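Local coordinates for periplasmic binding protein (Veillonella parvula, PDB 4N01) that probably acts as the extracytoplasmic solute-binding component of an ABC-type transporter, holding its ligand in the cleft between two alpha/beta lobes, at residues I173-G176 and E177-V181; E186-V189 and A190-K194; D281-Q284 and K285-K288; Q294-I298 and T299-E303. All coordinates share one frame; numbering follows the deposited sequence.

The four contacts are worked examples of how neighbouring turns of one chain shape a two-lobed binding protein. Contact 1 ends helix 165-178 and contact 2 lies in the next helix, 182-203; their centres are 15 Å apart, and Ile173 CD1 joins them by packing 3.6 Å from Glu186 CG. Contacts 3 and 4 belong to the second lobe, likewise 15 Å apart between centres but not touching, their nearest atoms about 6 Å away. The pairs are well separated, with centres 35 to 47 Å apart. Bound species lie near two of them: a sodium ion about 7 Å from the Lys174 side chain, and a glycerol, probably from crystallisation, beside Gln192; neither identifies the ligand site.

Contact 1 (I173-G176 and E177-V181); sequences IKLG and EIFGV
Gly176 and Val181 meet in a Schellman motif, the local contact that ends helix 165-178 and leads the chain into helix 182-203. Its signature is a nested pair of backbone bonds: Val181 N donates to Gly176 O at 2.8 Å, and within that loop Gly180 N reaches Glu177 O at 3.2 Å. Gly180 makes the reversal with a positive phi of 66°, a value glycine adopts readily. Gly176 O also takes a weak bond from Phe179 N, whose better acceptor is Leu175 O at 3.1 Å.

Beneath this cap the side chains of Leu175 and Phe179 pack one turn apart. Leu175 sends CG away from its own backbone nitrogen (chi1 180°), and that choice carries CD1 forward to within 3.7 Å of Phe179 CE2. The same ring presents its edge to the backbone, with Leu175 O lying in the ring plane 3.4 Å from Phe179 CD2. Farther out, Phe127 meets the ring edge-to-face, and Met77 of helix 71-79 touches both Leu175 and Phe179.

On the partly exposed side, Glu177 lays CG 3.3 Å from Ile173 O, while its side chain crosses that of Lys174 at about a right angle, OE1 3.6 Å from Lys174 CD. The ammonium group lies beyond salt-bridge range of that carboxylate and is hydrogen-bonded instead to Thr45 O of strand 44-50. The chemistry thus divides the work: backbone bonds occupy the carbonyls from Ile173 to Glu177, apolar groups seal the helix's inner face, and the lysine fastens its flank to a strand, with Glu177 at most adding a modest electrostatic pull.

Contact 2 (E186-V189 and A190-K194); sequences EEWV and ADQRK
Trp188 and Gln192 stack one turn apart on helix 182-203, the long helix that links the two lobes, probably as in the periplasmic binding proteins whose lobes are joined by a single helix. The principle illustrated is that an amide can pack as a flat group. The plane of the Gln192 amide lies within 2° of the indole plane, and Gln192 CG sits over the six-membered ring, 3.5 Å from its centroid, as a CH-pi contact. Gln192 CD comes 3.6 Å from Trp188 CE2, and Gln192 OE1 lies above the ring face 3.6 Å from Trp188 NE1. The oxygen therefore approaches over the face, where the indole N-H, which points outward in the ring plane, is not directed at it. The bend at chi2 (-56°) brings the amide over the indole, and the last torsion (chi3 105°) turns it flat against the ring; a bound glycerol lies close beside it.

Val189 makes the other side-chain contact. Its CG1 runs alongside Arg193, 3.6 Å from Arg193 NE, the two side chains pointing the same way, while the guanidinium beyond is held by a salt bridge to Glu166. Its other branch, CG2, packs against Ile173. Helix 165-178 backs this face, with Phe169 against both Gln192 and Arg193 and Met172 against Trp188.

Regular helical bonds set the spacing, among them Arg193 N to Val189 O at 2.9 Å and Gln192 N to Trp188 O at 3.0 Å. The tightest side-chain approach belongs to the stacked glutamine itself, whose CG comes within 3.1 Å of Trp188 O.

Contact 3 (D281-Q284 and K285-K288); sequences DFQQ and KIEK
Asp281 and Lys285 are joined by a salt bridge one turn apart on helix 280-290, Lys285 NZ donating to Asp281 OD2 at 3.0 Å. The lysine arrives on the syn side of the carboxylate oxygen, 22° out of its plane. Its chain is extended beyond CG and runs back along the helix, and on the way Lys285 CG passes 3.2 Å from Asp281 O.

A quarter-turn round the same helix, Ile286 reaches over one face of the Phe282 ring. Its CD1 lies 3.8 Å from the ring centroid, displaced toward the rim, where Phe282 CZ is 3.6 Å away. Gln283 lies alongside the isoleucine, its OE1 3.7 Å from Ile286 CD1, and its NE2 is bonded to Asp279.

The second shell adds further bonds to the same groups. Lys285 NZ is shared with the carbonyls of Asp215 and Ala270, and Asp281 OD2 also accepts from Tyr272 N; the paired charges are thus fixed by backbone groups beyond the helix, which should favour their ionised forms. Phe282 and Ile286 both press on Ile269 and Phe306. Those two residues belong to strands 266-270 and 306-309, adjacent and parallel in the sheet of the second lobe. Helix 280-290 lies in the connection between them, so its apolar face covers the sheet as in a beta-alpha-beta crossover of an alpha/beta fold.

Contact 4 (Q294-I298 and T299-E303); sequences QLQDI and TAVKE
Lys302 folds back over the beta turn that precedes its helix, and its side chain can be followed atom by atom. CB lies 3.8 Å from Ile298 O, the carbonyl to which the residue's own backbone N is bonded. CG comes closer to the turn, 3.2 Å from Gln296 O. CD stands off to one side of the carbonyl oxygens of Gln296 and Asp297, about equally far from both. A bend there (chi3 -70°) brings CE down to 3.3 Å from Asp297 O, and NZ ends 3.7 Å from that same oxygen. The lysine thus lays its aliphatic part across a row of carbonyl oxygens, which is probably electrostatically favourable for methylenes close to an ammonium group.

Val301 fills the inner side of the same turn. Its CG2 approaches Leu295 O at 3.4 Å and Ile298 CB at 3.9 Å. Ile298 CG2 in turn touches the methyl of Ala300. Ile267 of strand 266-270 and Ile289 of helix 280-290 pack on Val301 from beyond, and Leu295 shares Ile289 with it.

Two backbone bonds frame the contact. Ile298 N to Leu295 O closes a type I turn, and Lys302 N to Ile298 O, 2.9 Å and nearly straight at 167°, begins the helix. Ile298 is the N-cap but brings an apolar side chain; outside the segments, Asn263 OD1 receives the N-H of Thr299. The whole is a type I beta turn running directly into the N-cap of short helix 299-303, which precedes the edge strand 306-309 of the second-lobe sheet.

Contact 1 (I173-G176 and E177-V181)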
loop_
_atom_site.group_PDB
_atom_site.type_symbol
_atom_site.label_atom_id
_atom_site.label_comp_id
_atom_site.label_asym_id
_atom_site.label_seq_id
_atom_site.Cartn_x
_atom_site.Cartn_y
_atom_site.Cartn_z
ATOM N N ILE A 173 -4.277 -5.353 13.309
ATOM C CA ILE A 173 -4.567 -5.804 14.667
ATOM C C ILE A 173 -3.818 -4.960 15.697
ATOM O O ILE A 173 -4.396 -4.526 16.703
ATOM C CB ILE A 173 -4.203 -7.287 14.863
ATOM C CG1 ILE A 173 -5.005 -8.157 13.890
ATOM C CG2 ILE A 173 -4.476 -7.721 16.294
ATOM C CD1 ILE A 173 -6.491 -8.192 14.192
ATOM N N LYS A 174 -2.535 -4.722 15.433
ATOM C CA LYS A 174 -1.698 -3.909 16.319
ATOM C C LYS A 174 -2.228 -2.481 16.431
ATOM O O LYS A 174 -2.293 -1.907 17.526
ATOM C CB LYS A 174 -0.258 -3.874 15.791
ATOM C CG LYS A 174 0.743 -3.242 16.751
ATOM C CD LYS A 174 0.934 -4.093 18.012
ATOM C CE LYS A 174 2.102 -3.567 18.827
ATOM N NZ LYS A 174 2.346 -4.398 20.032
ATOM N N LEU A 175 -2.588 -1.901 15.293
ATOM C CA LEU A 175 -3.166 -0.553 15.287
ATOM C C LEU A 175 -4.434 -0.546 16.124
ATOM O O LEU A 175 -4.651 0.359 16.947
ATOM C CB LEU A 175 -3.465 -0.100 13.851
ATOM C CG LEU A 175 -4.070 1.294 13.640
ATOM C CD1 LEU A 175 -3.200 2.388 14.239
ATOM C CD2 LEU A 175 -4.264 1.542 12.151
ATOM N N GLY A 176 -5.256 -1.576 15.930
ATOM C CA GLY A 176 -6.448 -1.772 16.739
ATOM C C GLY A 176 -6.131 -1.831 18.224
ATOM O O GLY A 176 -6.800 -1.177 19.023
ATOM N N GLU A 177 -5.117 -2.610 18.604
ATOM C CA GLU A 177 -4.740 -2.707 20.013
ATOM C C GLU A 177 -4.307 -1.345 20.569
ATOM O O GLU A 177 -4.695 -0.969 21.675
ATOM C CB GLU A 177 -3.634 -3.750 20.200
ATOM C CG GLU A 177 -4.106 -5.178 19.929
ATOM C CD GLU A 177 -2.974 -6.196 19.896
ATOM O OE1 GLU A 177 -1.821 -5.820 19.567
ATOM O OE2 GLU A 177 -3.238 -7.386 20.184
ATOM N N ILE A 178 -3.504 -0.610 19.804
ATOM C CA ILE A 178 -3.040 0.712 20.243
ATOM C C ILE A 178 -4.222 1.633 20.546
ATOM O O ILE A 178 -4.196 2.422 21.507
ATOM C CB ILE A 178 -2.120 1.378 19.173
ATOM C CG1 ILE A 178 -0.803 0.603 19.029
ATOM C CG2 ILE A 178 -1.812 2.827 19.550
ATOM C CD1 ILE A 178 0.038 1.035 17.809
ATOM N N PHE A 179 -5.281 1.511 19.752
ATOM C CA PHE A 179 -6.413 2.421 19.886
ATOM C C PHE A 179 -7.587 1.843 20.661
ATOM O O PHE A 179 -8.672 2.420 20.666
ATOM C CB PHE A 179 -6.838 2.942 18.504
ATOM C CG PHE A 179 -5.956 4.053 18.003
ATOM C CD1 PHE A 179 -6.290 5.382 18.260
ATOM C CD2 PHE A 179 -4.766 3.773 17.339
ATOM C CE1 PHE A 179 -5.465 6.412 17.830
ATOM C CE2 PHE A 179 -3.934 4.793 16.911
ATOM C CZ PHE A 179 -4.288 6.119 17.157
ATOM N N GLY A 180 -7.362 0.721 21.338
ATOM C CA GLY A 180 -8.399 0.117 22.159
ATOM C C GLY A 180 -9.592 -0.406 21.373
ATOM O O GLY A 180 -10.696 -0.504 21.916
ATOM N N VAL A 181 -9.377 -0.747 20.103
ATOM C CA VAL A 181 -10.440 -1.315 19.277
ATOM C C VAL A 181 -10.013 -2.624 18.607
ATOM O O VAL A 181 -10.300 -2.864 17.428
ATOM C CB VAL A 181 -10.949 -0.305 18.214
ATOM C CG1 VAL A 181 -11.597 0.897 18.893
ATOM C CG2 VAL A 181 -9.808 0.153 17.303
#

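Contact 2 (E186-V189 and A190-K194)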
loop_
_atom_site.group_PDB
_atom_site.type_symbol
_atom_site.label_atom_id
_atom_site.label_comp_id
_atom_site.label_asym_id
_atom_site.label_seq_id
_atom_site.Cartn_x
_atom_site.Cartn_y
_atom_site.Cartn_z
ATOM N N GLU A 186 -10.073 -7.212 14.441
ATOM C CA GLU A 186 -10.184 -8.654 14.244
ATOM C C GLU A 186 -11.371 -8.959 13.331
ATOM O O GLU A 186 -11.328 -9.877 12.507
ATOM C CB GLU A 186 -10.313 -9.382 15.584
ATOM C CG GLU A 186 -9.047 -9.351 16.441
ATOM C CD GLU A 186 -9.187 -10.152 17.720
ATOM O OE1 GLU A 186 -10.067 -9.816 18.545
ATOM O OE2 GLU A 186 -8.419 -11.123 17.904
ATOM N N GLU A 187 -12.437 -8.181 13.476
ATOM C CA GLU A 187 -13.602 -8.341 12.612
ATOM C C GLU A 187 -13.233 -8.046 11.160
ATOM O O GLU A 187 -13.682 -8.743 10.248
ATOM C CB GLU A 187 -14.764 -7.449 13.071
ATOM C CG GLU A 187 -15.497 -7.964 14.308
ATOM C CD GLU A 187 -16.589 -7.022 14.786
ATOM O OE1 GLU A 187 -16.964 -6.098 14.030
ATOM O OE2 GLU A 187 -17.076 -7.207 15.923
ATOM N N TRP A 188 -12.405 -7.024 10.946
ATOM C CA TRP A 188 -11.976 -6.675 9.588
ATOM C C TRP A 188 -11.090 -7.763 8.996
ATOM O O TRP A 188 -11.305 -8.192 7.860
ATOM C CB TRP A 188 -11.252 -5.326 9.547
ATOM C CG TRP A 188 -10.810 -4.897 8.147
ATOM C CD1 TRP A 188 -11.568 -4.253 7.199
ATOM C CD2 TRP A 188 -9.507 -5.065 7.569
ATOM N NE1 TRP A 188 -10.817 -4.037 6.055
ATOM C CE2 TRP A 188 -9.547 -4.520 6.266
ATOM C CE3 TRP A 188 -8.309 -5.639 8.025
ATOM C CZ2 TRP A 188 -8.432 -4.527 5.411
ATOM C CZ3 TRP A 188 -7.200 -5.645 7.176
ATOM C CH2 TRP A 188 -7.271 -5.090 5.886
ATOM N N VAL A 189 -10.092 -8.203 9.753
ATOM C CA VAL A 189 -9.234 -9.287 9.285
ATOM C C VAL A 189 -10.060 -10.534 8.970
ATOM O O VAL A 189 -9.848 -11.181 7.936
ATOM C CB VAL A 189 -8.118 -9.623 10.309
ATOM C CG1 VAL A 189 -7.384 -10.944 9.943
ATOM C CG2 VAL A 189 -7.125 -8.458 10.390
ATOM N N ALA A 190 -11.001 -10.874 9.849
ATOM C CA ALA A 190 -11.824 -12.066 9.627
ATOM C C ALA A 190 -12.570 -11.983 8.298
ATOM O O ALA A 190 -12.631 -12.962 7.538
ATOM C CB ALA A 190 -12.809 -12.256 10.773
ATOM N N ASP A 191 -13.140 -10.816 8.016
ATOM C CA ASP A 191 -13.869 -10.623 6.769
ATOM C C ASP A 191 -12.934 -10.718 5.563
ATOM O O ASP A 191 -13.292 -11.306 4.541
ATOM C CB ASP A 191 -14.590 -9.277 6.786
ATOM C CG ASP A 191 -15.284 -8.974 5.481
ATOM O OD1 ASP A 191 -16.351 -9.576 5.219
ATOM O OD2 ASP A 191 -14.766 -8.132 4.711
ATOM N N GLN A 192 -11.728 -10.164 5.685
ATOM C CA GLN A 192 -10.769 -10.216 4.588
ATOM C C GLN A 192 -10.404 -11.663 4.300
ATOM O O GLN A 192 -10.278 -12.050 3.140
ATOM C CB GLN A 192 -9.504 -9.421 4.920
ATOM C CG GLN A 192 -9.741 -7.928 5.182
ATOM C CD GLN A 192 -10.453 -7.224 4.038
ATOM O OE1 GLN A 192 -11.642 -6.918 4.132
ATOM N NE2 GLN A 192 -9.727 -6.950 2.957
ATOM N N ARG A 193 -10.246 -12.468 5.347
ATOM C CA ARG A 193 -9.852 -13.866 5.162
ATOM C C ARG A 193 -10.940 -14.655 4.456
ATOM O O ARG A 193 -10.650 -15.529 3.629
ATOM C CB ARG A 193 -9.563 -14.553 6.500
ATOM C CG ARG A 193 -8.345 -14.058 7.236
ATOM C CD ARG A 193 -7.950 -15.027 8.335
ATOM N NE ARG A 193 -6.953 -14.418 9.207
ATOM C CZ ARG A 193 -5.663 -14.324 8.907
ATOM N NH1 ARG A 193 -5.214 -14.815 7.749
ATOM N NH2 ARG A 193 -4.828 -13.740 9.762
ATOM N N LYS A 194 -12.190 -14.369 4.815
ATOM C CA LYS A 194 -13.334 -15.069 4.256
ATOM C C LYS A 194 -13.432 -14.779 2.768
ATOM O O LYS A 194 -13.613 -15.693 1.956
ATOM C CB LYS A 194 -14.615 -14.621 4.958
ATOM C CG LYS A 194 -15.832 -15.465 4.655
ATOM C CD LYS A 194 -16.997 -15.021 5.531
ATOM C CE LYS A 194 -18.219 -15.889 5.309
ATOM N NZ LYS A 194 -18.665 -15.814 3.899
#

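Contact 3 (D281-Q284 and K285-K288)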
loop_
_atom_site.group_PDB
_atom_site.type_symbol
_atom_site.label_atom_id
_atom_site.label_comp_id
_atom_site.label_asym_id
_atom_site.label_seq_id
_atom_site.Cartn_x
_atom_site.Cartn_y
_atom_site.Cartn_z
ATOM N N ASP A 281 -4.343 8.229 -17.856
ATOM C CA ASP A 281 -2.959 7.835 -17.574
ATOM C C ASP A 281 -2.722 6.373 -17.961
ATOM O O ASP A 281 -1.672 6.020 -18.501
ATOM C CB ASP A 281 -2.616 8.051 -16.090
ATOM C CG ASP A 281 -1.126 7.888 -15.798
ATOM O OD1 ASP A 281 -0.299 8.529 -16.492
ATOM O OD2 ASP A 281 -0.770 7.115 -14.870
ATOM N N PHE A 282 -3.703 5.528 -17.665
ATOM C CA PHE A 282 -3.635 4.102 -17.980
ATOM C C PHE A 282 -3.519 3.946 -19.492
ATOM O O PHE A 282 -2.640 3.240 -19.995
ATOM C CB PHE A 282 -4.914 3.428 -17.454
ATOM C CG PHE A 282 -5.065 1.976 -17.833
ATOM C CD1 PHE A 282 -4.087 1.048 -17.522
ATOM C CD2 PHE A 282 -6.230 1.536 -18.454
ATOM C CE1 PHE A 282 -4.246 -0.305 -17.853
ATOM C CE2 PHE A 282 -6.397 0.184 -18.795
ATOM C CZ PHE A 282 -5.405 -0.731 -18.491
ATOM N N GLN A 283 -4.387 4.643 -20.221
ATOM C CA GLN A 283 -4.413 4.510 -21.675
ATOM C C GLN A 283 -3.156 5.052 -22.334
ATOM O O GLN A 283 -2.677 4.475 -23.303
ATOM C CB GLN A 283 -5.643 5.190 -22.271
ATOM C CG GLN A 283 -6.957 4.548 -21.854
ATOM C CD GLN A 283 -7.074 3.101 -22.303
ATOM O OE1 GLN A 283 -6.476 2.695 -23.298
ATOM N NE2 GLN A 283 -7.860 2.318 -21.570
ATOM N N GLN A 284 -2.636 6.168 -21.831
ATOM C CA GLN A 284 -1.389 6.715 -22.361
ATOM C C GLN A 284 -0.235 5.739 -22.156
ATOM O O GLN A 284 0.640 5.612 -23.020
ATOM C CB GLN A 284 -1.043 8.044 -21.688
ATOM C CG GLN A 284 -2.015 9.169 -21.966
ATOM C CD GLN A 284 -1.709 10.403 -21.141
ATOM O OE1 GLN A 284 -0.703 10.452 -20.432
ATOM N NE2 GLN A 284 -2.576 11.407 -21.229
ATOM N N LYS A 285 -0.211 5.062 -21.009
ATOM C CA LYS A 285 0.862 4.106 -20.746
ATOM C C LYS A 285 0.712 2.876 -21.631
ATOM O O LYS A 285 1.708 2.325 -22.091
ATOM C CB LYS A 285 0.931 3.732 -19.259
ATOM C CG LYS A 285 1.349 4.910 -18.398
ATOM C CD LYS A 285 1.426 4.571 -16.917
ATOM C CE LYS A 285 1.932 5.793 -16.166
ATOM N NZ LYS A 285 1.796 5.624 -14.693
ATOM N N ILE A 286 -0.524 2.455 -21.885
ATOM C CA ILE A 286 -0.749 1.375 -22.847
ATOM C C ILE A 286 -0.202 1.762 -24.221
ATOM O O ILE A 286 0.469 0.962 -24.895
ATOM C CB ILE A 286 -2.251 1.051 -22.997
ATOM C CG1 ILE A 286 -2.772 0.337 -21.742
ATOM C CG2 ILE A 286 -2.497 0.180 -24.228
ATOM C CD1 ILE A 286 -4.267 0.075 -21.791
ATOM N N GLU A 287 -0.496 2.988 -24.647
ATOM C CA GLU A 287 -0.063 3.435 -25.968
ATOM C C GLU A 287 1.461 3.563 -26.041
ATOM O O GLU A 287 2.054 3.348 -27.100
ATOM C CB GLU A 287 -0.758 4.741 -26.368
ATOM C CG GLU A 287 -2.259 4.566 -26.634
ATOM C CD GLU A 287 -2.565 3.449 -27.634
ATOM O OE1 GLU A 287 -2.049 3.504 -28.780
ATOM O OE2 GLU A 287 -3.320 2.511 -27.278
ATOM N N LYS A 288 2.084 3.893 -24.908
ATOM C CA LYS A 288 3.539 4.031 -24.827
ATOM C C LYS A 288 4.185 2.657 -24.994
ATOM O O LYS A 288 5.230 2.519 -25.641
ATOM C CB LYS A 288 3.938 4.640 -23.475
ATOM C CG LYS A 288 5.410 5.020 -23.335
ATOM C CD LYS A 288 5.749 6.250 -24.175
ATOM C CE LYS A 288 7.243 6.574 -24.136
ATOM N NZ LYS A 288 7.739 6.696 -22.740
#

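Contact 4 (Q294-I298 and T299-E303)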
loop_
_atom_site.group_PDB
_atom_site.type_symbol
_atom_site.label_atom_id
_atom_site.label_comp_id
_atom_site.label_asym_id
_atom_site.label_seq_id
_atom_site.Cartn_x
_atom_site.Cartn_y
_atom_site.Cartn_z
ATOM N N GLN A 294 10.492 -2.722 -29.441
ATOM C CA GLN A 294 11.219 -3.773 -28.729
ATOM C C GLN A 294 10.283 -4.733 -27.993
ATOM O O GLN A 294 10.662 -5.867 -27.710
ATOM C CB GLN A 294 12.222 -3.166 -27.736
ATOM C CG GLN A 294 13.447 -4.055 -27.470
ATOM C CD GLN A 294 14.349 -3.540 -26.353
ATOM O OE1 GLN A 294 14.120 -2.466 -25.792
ATOM N NE2 GLN A 294 15.381 -4.316 -26.023
ATOM N N LEU A 295 9.063 -4.290 -27.704
ATOM C CA LEU A 295 8.165 -5.038 -26.814
ATOM C C LEU A 295 7.069 -5.790 -27.560
ATOM O O LEU A 295 6.195 -6.408 -26.936
ATOM C CB LEU A 295 7.505 -4.071 -25.831
ATOM C CG LEU A 295 8.474 -3.163 -25.071
ATOM C CD1 LEU A 295 7.710 -2.243 -24.127
ATOM C CD2 LEU A 295 9.489 -4.017 -24.300
ATOM N N GLN A 296 7.117 -5.751 -28.882
ATOM C CA GLN A 296 5.968 -6.179 -29.668
ATOM C C GLN A 296 5.683 -7.676 -29.673
ATOM O O GLN A 296 4.570 -8.091 -29.992
ATOM C CB GLN A 296 6.027 -5.628 -31.096
ATOM C CG GLN A 296 5.256 -4.326 -31.249
ATOM C CD GLN A 296 3.832 -4.401 -30.697
ATOM O OE1 GLN A 296 3.321 -3.423 -30.150
ATOM N NE2 GLN A 296 3.180 -5.556 -30.858
ATOM N N ASP A 297 6.667 -8.482 -29.305
ATOM C CA ASP A 297 6.453 -9.927 -29.252
ATOM C C ASP A 297 6.211 -10.469 -27.839
ATOM O O ASP A 297 6.046 -11.669 -27.653
ATOM C CB ASP A 297 7.574 -10.679 -29.972
ATOM C CG ASP A 297 7.611 -10.378 -31.460
ATOM O OD1 ASP A 297 6.581 -9.919 -32.009
ATOM O OD2 ASP A 297 8.669 -10.604 -32.082
ATOM N N ILE A 298 6.161 -9.584 -26.849
ATOM C CA ILE A 298 5.780 -10.002 -25.501
ATOM C C ILE A 298 4.317 -10.463 -25.521
ATOM O O ILE A 298 3.457 -9.792 -26.102
ATOM C CB ILE A 298 5.951 -8.842 -24.480
ATOM C CG1 ILE A 298 7.440 -8.512 -24.285
ATOM C CG2 ILE A 298 5.292 -9.182 -23.140
ATOM C CD1 ILE A 298 7.670 -7.288 -23.378
ATOM N N THR A 299 4.043 -11.620 -24.918
ATOM C CA THR A 299 2.691 -12.190 -24.907
ATOM C C THR A 299 1.607 -11.197 -24.464
ATOM O O THR A 299 0.610 -11.021 -25.162
ATOM C CB THR A 299 2.634 -13.434 -24.008
ATOM O OG1 THR A 299 3.477 -14.442 -24.572
ATOM C CG2 THR A 299 1.217 -13.963 -23.921
ATOM N N ALA A 300 1.807 -10.555 -23.317
ATOM C CA ALA A 300 0.870 -9.541 -22.840
ATOM C C ALA A 300 0.586 -8.458 -23.887
ATOM O O ALA A 300 -0.554 -8.010 -24.044
ATOM C CB ALA A 300 1.390 -8.910 -21.541
ATOM N N VAL A 301 1.616 -8.034 -24.606
ATOM C CA VAL A 301 1.432 -6.993 -25.604
ATOM C C VAL A 301 0.643 -7.510 -26.802
ATOM O O VAL A 301 -0.300 -6.855 -27.260
ATOM C CB VAL A 301 2.795 -6.419 -26.065
ATOM C CG1 VAL A 301 2.593 -5.388 -27.165
ATOM C CG2 VAL A 301 3.529 -5.793 -24.877
ATOM N N LYS A 302 1.011 -8.688 -27.299
ATOM C CA LYS A 302 0.339 -9.262 -28.462
ATOM C C LYS A 302 -1.125 -9.531 -28.169
ATOM O O LYS A 302 -1.970 -9.370 -29.040
ATOM C CB LYS A 302 1.003 -10.578 -28.896
ATOM C CG LYS A 302 2.390 -10.421 -29.507
ATOM C CD LYS A 302 2.895 -11.738 -30.111
ATOM C CE LYS A 302 3.223 -12.765 -29.038
ATOM N NZ LYS A 302 3.901 -13.965 -29.618
ATOM N N GLU A 303 -1.421 -9.961 -26.945
ATOM C CA GLU A 303 -2.791 -10.343 -26.583
ATOM C C GLU A 303 -3.591 -9.200 -25.954
ATOM O O GLU A 303 -4.770 -9.360 -25.649
ATOM C CB GLU A 303 -2.781 -11.572 -25.648
ATOM C CG GLU A 303 -2.252 -12.817 -26.360
ATOM C CD GLU A 303 -2.102 -14.019 -25.449
ATOM O OE1 GLU A 303 -2.291 -13.877 -24.217
ATOM O OE2 GLU A 303 -1.795 -15.116 -25.970
#